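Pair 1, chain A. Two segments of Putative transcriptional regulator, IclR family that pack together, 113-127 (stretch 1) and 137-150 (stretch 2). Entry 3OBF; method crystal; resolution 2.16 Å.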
# COMPACT_ATOMS: atom_id res chain seq x y z
N ASN A 113 -6.68 4.89 -1.19
CA ASN A 113 -7.23 4.92 -2.54
C ASN A 113 -8.72 4.68 -2.41
O ASN A 113 -9.16 3.59 -2.12
CB ASN A 113 -6.56 3.84 -3.40
CG ASN A 113 -7.23 3.65 -4.76
OD1 ASN A 113 -7.96 4.52 -5.28
ND2 ASN A 113 -6.98 2.50 -5.35
N PHE A 114 -9.52 5.72 -2.57
CA PHE A 114 -10.95 5.60 -2.30
C PHE A 114 -11.71 5.57 -3.62
O PHE A 114 -12.24 6.57 -4.00
CB PHE A 114 -11.43 6.78 -1.42
CG PHE A 114 -12.84 6.61 -0.85
CD1 PHE A 114 -13.16 5.53 -0.03
CD2 PHE A 114 -13.83 7.54 -1.13
CE1 PHE A 114 -14.44 5.36 0.50
CE2 PHE A 114 -15.12 7.39 -0.61
CZ PHE A 114 -15.43 6.30 0.21
N GLY A 115 -11.72 4.45 -4.34
CA GLY A 115 -12.32 4.36 -5.68
C GLY A 115 -11.65 5.24 -6.73
O GLY A 115 -12.28 5.65 -7.72
N GLU A 116 -10.36 5.52 -6.51
CA GLU A 116 -9.64 6.49 -7.32
C GLU A 116 -8.82 5.92 -8.49
O GLU A 116 -8.35 6.67 -9.34
CB GLU A 116 -8.77 7.37 -6.42
CG GLU A 116 -9.55 8.24 -5.43
CD GLU A 116 -8.61 8.94 -4.46
OE1 GLU A 116 -8.07 10.01 -4.83
OE2 GLU A 116 -8.42 8.42 -3.33
N THR A 117 -8.62 4.60 -8.53
CA THR A 117 -8.04 3.94 -9.70
C THR A 117 -9.10 3.12 -10.43
O THR A 117 -9.00 2.84 -11.61
CB THR A 117 -6.86 3.03 -9.33
OG1 THR A 117 -7.31 1.99 -8.47
CG2 THR A 117 -5.80 3.82 -8.62
N SER A 118 -10.12 2.73 -9.67
CA SER A 118 -11.23 1.93 -10.14
C SER A 118 -12.43 2.26 -9.23
O SER A 118 -12.31 2.16 -7.99
CB SER A 118 -10.85 0.43 -10.07
OG SER A 118 -11.99 -0.39 -10.28
N ILE A 119 -13.56 2.67 -9.82
CA ILE A 119 -14.75 3.12 -9.06
C ILE A 119 -15.32 2.07 -8.07
O ILE A 119 -16.07 2.42 -7.16
CB ILE A 119 -15.90 3.64 -9.97
CG1 ILE A 119 -16.10 2.69 -11.17
CG2 ILE A 119 -15.65 5.10 -10.40
CD1 ILE A 119 -17.35 2.99 -12.02
N GLU A 120 -14.98 0.80 -8.28
CA GLU A 120 -15.51 -0.30 -7.45
C GLU A 120 -14.45 -0.92 -6.51
O GLU A 120 -14.66 -2.00 -5.94
CB GLU A 120 -16.17 -1.37 -8.35
CG GLU A 120 -15.18 -2.34 -9.03
CD GLU A 120 -15.85 -3.34 -9.99
OE1 GLU A 120 -16.60 -2.91 -10.91
OE2 GLU A 120 -15.60 -4.56 -9.82
N GLU A 121 -13.30 -0.27 -6.35
CA GLU A 121 -12.29 -0.77 -5.42
C GLU A 121 -11.73 0.32 -4.54
O GLU A 121 -11.56 1.46 -4.96
CB GLU A 121 -11.12 -1.46 -6.14
CG GLU A 121 -11.44 -2.36 -7.33
CD GLU A 121 -10.16 -2.78 -8.07
OE1 GLU A 121 -9.13 -2.05 -8.00
OE2 GLU A 121 -10.18 -3.85 -8.71
N VAL A 122 -11.40 -0.06 -3.32
CA VAL A 122 -10.84 0.83 -2.33
C VAL A 122 -9.52 0.19 -1.85
O VAL A 122 -9.32 -1.00 -2.06
CB VAL A 122 -11.87 0.95 -1.21
CG1 VAL A 122 -11.27 0.95 0.16
CG2 VAL A 122 -12.79 2.12 -1.46
N GLY A 123 -8.63 0.97 -1.24
CA GLY A 123 -7.42 0.43 -0.65
C GLY A 123 -6.76 1.32 0.38
O GLY A 123 -6.80 2.56 0.27
N VAL A 124 -6.17 0.70 1.38
CA VAL A 124 -5.25 1.39 2.24
C VAL A 124 -3.95 0.59 2.31
O VAL A 124 -3.99 -0.62 2.24
CB VAL A 124 -5.80 1.58 3.69
CG1 VAL A 124 -7.02 2.55 3.72
CG2 VAL A 124 -6.13 0.22 4.33
N ALA A 125 -2.82 1.26 2.46
CA ALA A 125 -1.53 0.59 2.55
C ALA A 125 -0.59 1.34 3.52
O ALA A 125 -0.67 2.57 3.62
CB ALA A 125 -0.90 0.48 1.17
N SER A 126 0.31 0.60 4.14
CA SER A 126 1.25 1.14 5.13
C SER A 126 2.67 0.58 4.92
O SER A 126 2.81 -0.54 4.46
CB SER A 126 0.79 0.79 6.55
OG SER A 126 -0.48 1.39 6.79
N PRO A 127 3.71 1.36 5.27
CA PRO A 127 5.09 0.93 4.97
C PRO A 127 5.64 -0.00 6.05
O PRO A 127 5.23 0.07 7.20
CB PRO A 127 5.87 2.25 4.89
CG PRO A 127 5.06 3.21 5.83
CD PRO A 127 3.63 2.77 5.72
N ALA A 137 8.83 -3.00 2.30
CA ALA A 137 7.61 -3.62 1.85
C ALA A 137 6.49 -2.73 2.29
O ALA A 137 6.70 -1.73 2.97
CB ALA A 137 7.46 -5.03 2.48
N SER A 138 5.28 -3.08 1.90
CA SER A 138 4.14 -2.48 2.53
C SER A 138 3.01 -3.47 2.70
O SER A 138 2.93 -4.46 1.99
CB SER A 138 3.70 -1.23 1.78
OG SER A 138 2.78 -1.50 0.80
N VAL A 139 2.15 -3.21 3.67
CA VAL A 139 0.94 -4.01 3.84
C VAL A 139 -0.24 -3.31 3.15
O VAL A 139 -0.41 -2.09 3.32
CB VAL A 139 0.65 -4.23 5.33
CG1 VAL A 139 -0.73 -4.97 5.53
CG2 VAL A 139 1.85 -4.99 5.99
N LEU A 140 -1.01 -4.06 2.37
CA LEU A 140 -2.15 -3.54 1.63
C LEU A 140 -3.44 -4.25 2.09
O LEU A 140 -3.46 -5.47 2.26
CB LEU A 140 -1.94 -3.75 0.12
CG LEU A 140 -3.11 -3.55 -0.89
CD1 LEU A 140 -3.57 -2.10 -0.94
CD2 LEU A 140 -2.78 -4.10 -2.33
N ILE A 141 -4.51 -3.46 2.30
CA ILE A 141 -5.84 -3.99 2.45
C ILE A 141 -6.64 -3.46 1.26
O ILE A 141 -7.02 -2.28 1.24
CB ILE A 141 -6.54 -3.60 3.80
CG1 ILE A 141 -5.71 -4.03 5.03
CG2 ILE A 141 -7.97 -4.23 3.85
CD1 ILE A 141 -6.31 -3.55 6.39
N PRO A 142 -6.88 -4.32 0.25
CA PRO A 142 -7.84 -3.92 -0.79
C PRO A 142 -9.25 -4.41 -0.45
O PRO A 142 -9.39 -5.42 0.21
CB PRO A 142 -7.31 -4.66 -2.01
CG PRO A 142 -6.67 -6.01 -1.39
CD PRO A 142 -6.33 -5.67 0.05
N ALA A 143 -10.29 -3.70 -0.87
CA ALA A 143 -11.67 -4.10 -0.58
C ALA A 143 -12.65 -3.56 -1.66
O ALA A 143 -12.32 -2.58 -2.36
CB ALA A 143 -12.09 -3.60 0.81
N PRO A 144 -13.82 -4.21 -1.84
CA PRO A 144 -14.76 -3.61 -2.83
C PRO A 144 -15.42 -2.34 -2.28
O PRO A 144 -15.83 -2.31 -1.11
CB PRO A 144 -15.79 -4.71 -3.08
CG PRO A 144 -15.53 -5.79 -2.03
CD PRO A 144 -14.16 -5.59 -1.47
N LYS A 145 -15.48 -1.29 -3.13
CA LYS A 145 -16.03 -0.01 -2.71
C LYS A 145 -17.45 -0.10 -2.15
O LYS A 145 -17.74 0.55 -1.16
CB LYS A 145 -15.97 1.06 -3.81
CG LYS A 145 -16.21 2.49 -3.27
CD LYS A 145 -15.50 3.56 -4.12
CE LYS A 145 -16.01 4.96 -3.81
NZ LYS A 145 -16.10 5.83 -5.05
N PHE A 146 -18.30 -0.94 -2.75
CA PHE A 146 -19.70 -1.00 -2.31
C PHE A 146 -19.87 -1.20 -0.78
O PHE A 146 -20.81 -0.66 -0.20
CB PHE A 146 -20.53 -2.02 -3.12
CG PHE A 146 -20.18 -3.46 -2.84
CD1 PHE A 146 -20.71 -4.12 -1.72
CD2 PHE A 146 -19.35 -4.17 -3.70
CE1 PHE A 146 -20.38 -5.46 -1.44
CE2 PHE A 146 -19.03 -5.51 -3.44
CZ PHE A 146 -19.55 -6.15 -2.31
N ARG A 147 -18.97 -1.94 -0.14
CA ARG A 147 -19.19 -2.26 1.27
C ARG A 147 -18.34 -1.44 2.21
O ARG A 147 -18.39 -1.63 3.43
CB ARG A 147 -19.07 -3.78 1.55
CG ARG A 147 -17.79 -4.47 1.07
CD ARG A 147 -17.71 -5.88 1.67
NE ARG A 147 -16.40 -6.52 1.49
CZ ARG A 147 -16.20 -7.67 0.86
NH1 ARG A 147 -17.24 -8.34 0.35
NH2 ARG A 147 -14.96 -8.17 0.74
N VAL A 148 -17.57 -0.52 1.66
CA VAL A 148 -16.64 0.27 2.44
C VAL A 148 -16.96 1.73 2.26
O VAL A 148 -16.86 2.27 1.16
CB VAL A 148 -15.13 0.05 2.05
CG1 VAL A 148 -14.23 0.89 2.92
CG2 VAL A 148 -14.73 -1.42 2.17
N SER A 149 -17.37 2.35 3.35
CA SER A 149 -17.62 3.77 3.41
C SER A 149 -16.34 4.43 3.88
O SER A 149 -15.38 3.73 4.30
CB SER A 149 -18.73 4.03 4.44
OG SER A 149 -18.28 3.67 5.73
N GLN A 150 -16.32 5.76 3.82
CA GLN A 150 -15.17 6.52 4.29
C GLN A 150 -14.78 6.15 5.72
O GLN A 150 -13.60 6.06 6.04
CB GLN A 150 -15.39 8.04 4.14
CG GLN A 150 -14.08 8.84 4.29
CD GLN A 150 -14.05 10.11 3.42
OE1 GLN A 150 -15.09 10.64 3.01
NE2 GLN A 150 -12.83 10.59 3.14

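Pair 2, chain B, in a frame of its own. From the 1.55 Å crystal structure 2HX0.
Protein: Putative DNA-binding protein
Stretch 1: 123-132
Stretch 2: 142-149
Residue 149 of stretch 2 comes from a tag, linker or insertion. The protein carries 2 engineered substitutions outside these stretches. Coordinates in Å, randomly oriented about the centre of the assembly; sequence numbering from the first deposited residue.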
# COMPACT_ATOMS: atom_id res chain seq x y z
N GLY B 123 6.79 5.50 -7.64
CA GLY B 123 6.36 5.50 -9.03
C GLY B 123 6.22 6.93 -9.53
O GLY B 123 5.84 7.82 -8.77
N GLU B 124 6.55 7.14 -10.80
CA GLU B 124 6.43 8.45 -11.45
C GLU B 124 5.61 8.22 -12.71
O GLU B 124 5.82 7.25 -13.43
CB GLU B 124 7.82 9.00 -11.82
CG GLU B 124 7.80 10.12 -12.87
CD GLU B 124 7.35 11.48 -12.34
OE1 GLU B 124 6.72 11.53 -11.27
OE2 GLU B 124 7.63 12.50 -13.00
N LEU B 125 4.66 9.12 -12.98
CA LEU B 125 3.79 9.00 -14.15
C LEU B 125 4.24 10.06 -15.17
O LEU B 125 3.77 11.20 -15.13
CB LEU B 125 2.34 9.23 -13.73
CG LEU B 125 1.89 8.27 -12.62
CD1 LEU B 125 0.62 8.79 -11.95
CD2 LEU B 125 1.67 6.89 -13.20
N PRO B 126 5.13 9.69 -16.10
CA PRO B 126 5.65 10.60 -17.12
C PRO B 126 4.67 11.36 -18.01
O PRO B 126 5.01 12.42 -18.53
CB PRO B 126 6.60 9.72 -17.94
CG PRO B 126 7.00 8.64 -16.96
CD PRO B 126 5.68 8.34 -16.30
N ALA B 127 3.46 10.84 -18.18
CA ALA B 127 2.49 11.52 -19.03
C ALA B 127 1.62 12.52 -18.28
O ALA B 127 0.81 13.23 -18.89
CB ALA B 127 1.60 10.49 -19.74
N LEU B 128 1.80 12.61 -16.97
CA LEU B 128 1.00 13.51 -16.16
C LEU B 128 1.82 14.46 -15.30
O LEU B 128 3.02 14.30 -15.14
CB LEU B 128 0.09 12.69 -15.23
CG LEU B 128 -0.81 11.64 -15.88
CD1 LEU B 128 -1.43 10.77 -14.79
CD2 LEU B 128 -1.89 12.31 -16.71
N THR B 129 1.14 15.46 -14.75
CA THR B 129 1.76 16.42 -13.86
C THR B 129 0.79 16.69 -12.73
O THR B 129 -0.39 16.98 -12.98
CB THR B 129 2.08 17.77 -14.56
OG1 THR B 129 3.10 17.57 -15.55
CG2 THR B 129 2.57 18.79 -13.56
N PHE B 130 1.26 16.55 -11.50
CA PHE B 130 0.43 16.81 -10.32
C PHE B 130 0.70 18.23 -9.84
O PHE B 130 1.83 18.72 -9.91
CB PHE B 130 0.78 15.88 -9.16
CG PHE B 130 0.41 14.43 -9.36
CD1 PHE B 130 -0.46 14.04 -10.38
CD2 PHE B 130 0.91 13.46 -8.50
CE1 PHE B 130 -0.81 12.70 -10.54
CE2 PHE B 130 0.57 12.12 -8.64
CZ PHE B 130 -0.30 11.74 -9.67
N SER B 131 -0.34 18.88 -9.35
CA SER B 131 -0.22 20.22 -8.79
C SER B 131 -1.26 20.31 -7.69
O SER B 131 -2.12 19.44 -7.56
CB SER B 131 -0.46 21.30 -9.85
OG SER B 131 -1.76 21.24 -10.39
N ARG B 132 -1.18 21.36 -6.88
CA ARG B 132 -2.14 21.56 -5.80
C ARG B 132 -2.87 22.86 -6.11
O ARG B 132 -2.28 23.94 -6.05
CB ARG B 132 -1.43 21.64 -4.45
CG ARG B 132 -0.52 20.44 -4.16
CD ARG B 132 -1.31 19.16 -3.93
NE ARG B 132 -0.46 17.98 -4.07
CZ ARG B 132 -0.83 16.74 -3.74
NH1 ARG B 132 -2.03 16.50 -3.24
NH2 ARG B 132 0.02 15.73 -3.94
N GLU B 142 -6.16 21.13 -3.41
CA GLU B 142 -6.28 19.70 -3.63
C GLU B 142 -5.55 19.25 -4.89
O GLU B 142 -5.17 20.06 -5.72
CB GLU B 142 -7.76 19.31 -3.73
CG GLU B 142 -8.60 19.75 -2.54
CD GLU B 142 -8.26 19.01 -1.27
OE1 GLU B 142 -7.41 18.09 -1.31
OE2 GLU B 142 -8.85 19.34 -0.21
N LEU B 143 -5.38 17.94 -5.02
CA LEU B 143 -4.68 17.37 -6.16
C LEU B 143 -5.34 17.69 -7.50
O LEU B 143 -6.53 17.46 -7.70
CB LEU B 143 -4.57 15.85 -6.00
CG LEU B 143 -3.86 15.12 -7.14
CD1 LEU B 143 -2.39 15.56 -7.21
CD2 LEU B 143 -3.96 13.62 -6.91
N HIS B 144 -4.53 18.21 -8.41
CA HIS B 144 -4.99 18.54 -9.76
C HIS B 144 -4.09 17.74 -10.69
O HIS B 144 -2.87 17.74 -10.54
CB HIS B 144 -4.83 20.04 -10.03
CG HIS B 144 -5.16 20.44 -11.43
ND1 HIS B 144 -6.39 20.19 -12.00
CD2 HIS B 144 -4.42 21.06 -12.38
CE1 HIS B 144 -6.39 20.64 -13.25
NE2 HIS B 144 -5.21 21.17 -13.50
N ILE B 145 -4.70 17.04 -11.64
CA ILE B 145 -3.96 16.21 -12.58
C ILE B 145 -4.11 16.72 -14.01
O ILE B 145 -5.22 16.86 -14.51
CB ILE B 145 -4.46 14.77 -12.54
CG1 ILE B 145 -4.48 14.26 -11.10
CG2 ILE B 145 -3.57 13.88 -13.40
CD1 ILE B 145 -5.70 14.68 -10.29
N SER B 146 -2.98 16.98 -14.66
CA SER B 146 -2.99 17.46 -16.04
C SER B 146 -1.94 16.74 -16.88
O SER B 146 -1.09 16.03 -16.35
CB SER B 146 -2.74 18.97 -16.07
OG SER B 146 -1.50 19.28 -15.48
N SER B 147 -2.00 16.93 -18.19
CA SER B 147 -1.04 16.30 -19.09
C SER B 147 0.34 16.91 -18.92
O SER B 147 0.48 18.12 -18.69
CB SER B 147 -1.49 16.45 -20.54
OG SER B 147 -0.50 15.98 -21.44
N ARG B 148 1.37 16.07 -19.03
CA ARG B 148 2.75 16.54 -18.91
C ARG B 148 3.07 17.46 -20.09
O ARG B 148 3.82 18.42 -19.96
CB ARG B 148 3.72 15.36 -18.92
CG ARG B 148 5.20 15.74 -18.85
CD ARG B 148 5.57 16.32 -17.50
NE ARG B 148 5.33 15.35 -16.43
CZ ARG B 148 6.22 14.50 -15.96
NH1 ARG B 148 7.46 14.47 -16.43
NH2 ARG B 148 5.87 13.63 -15.01
N LEU B 149 2.50 17.14 -21.25
CA LEU B 149 2.73 17.91 -22.46
C LEU B 149 1.65 18.96 -22.67
O LEU B 149 2.00 20.12 -22.96
CB LEU B 149 2.79 16.98 -23.67
CG LEU B 149 3.80 15.83 -23.57
CD1 LEU B 149 3.70 14.96 -24.82
CD2 LEU B 149 5.21 16.38 -23.41
O HOH W 1 9.33 12.53 -15.01
O HOH W 2 -1.50 13.14 -20.79
O HOH W 3 -1.43 19.61 -12.71

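What geometry do the two pairs share? Each is an antiparallel pair of strands entered through a type I turn, S118(A) to E121(A) in pair 1 and L125(B) to L128(B) in pair 2, and 14 central residues superpose at 0.6 Å. The strand directions differ by 159° and 152°. V122(A) and A143(A) match T129(B) and S146(B), and both couples exchange two backbone hydrogen bonds: V122(A) N to A143(A) O is 2.8 Å and A143(A) N to V122(A) O 3.1 Å, while T129(B) N to S146(B) O is 2.8 Å and S146(B) N to T129(B) O 3.1 Å. The ladder ends alike, with K145(A) N donating to E120(A) O at 3.0 Å and R148(B) N to A127(B) O at 2.9 Å.

How is the face carrying V122(A) or T129(B) filled? In pair 1 the matched positions on this face, V122(A), V124(A), I141(A) and A143(A), are apolar, though S126(A) lies further along it: V124(A) CG2 lies 3.9 Å from I141(A) CB, and V122(A) CG1 reaches V148(A) CG1 at 4.0 Å. The matching residues S131(B), H144(B) and S146(B) make this face polar in pair 2. There, S131(B) OG sits 3.3 Å from H144(B) CB, and water 3 links the strands, 2.9 Å from S131(B) OG and 2.8 Å from S146(B) OG, while donating to T129(B) O at 2.8 Å. The valine and threonine side-chain centres nearly coincide, so a similar shape serves two different surroundings.

What occupies the other face? G123(A) matches F130(B), and L140(A) matches L143(B). The glycine leaves this place without a side chain, and L140(A) CD1 instead lies 4.3 Å from A125(A) CB. In pair 2 the phenylalanine fills it: F130(B) CG is 3.7 Å from L143(B) CD1, and F130(B) CE1 is 4.0 Å from I145(B) CG1, the isoleucine taking the position of P142(A).

How do the matched basic residues K145(A) and R148(B) use their long side chains? K145(A) runs its aliphatic part across the turn, with CD 3.3 Å from I119(A) O and 3.6 Å from G115(A) CA, then sets CE over the face of the F114(A) ring, 4.1 Å from CE2. A CB on G115(A) would clash with that CD. R148(B) instead binds through its guanidinium: NE and NH2 both donate to L128(B) O, at 2.8 and 2.9 Å, and NH2 forms a salt bridge with E124(B) OE2 at 2.9 Å. Thus the lysine is held largely by packing, the arginine by charge and hydrogen bonds.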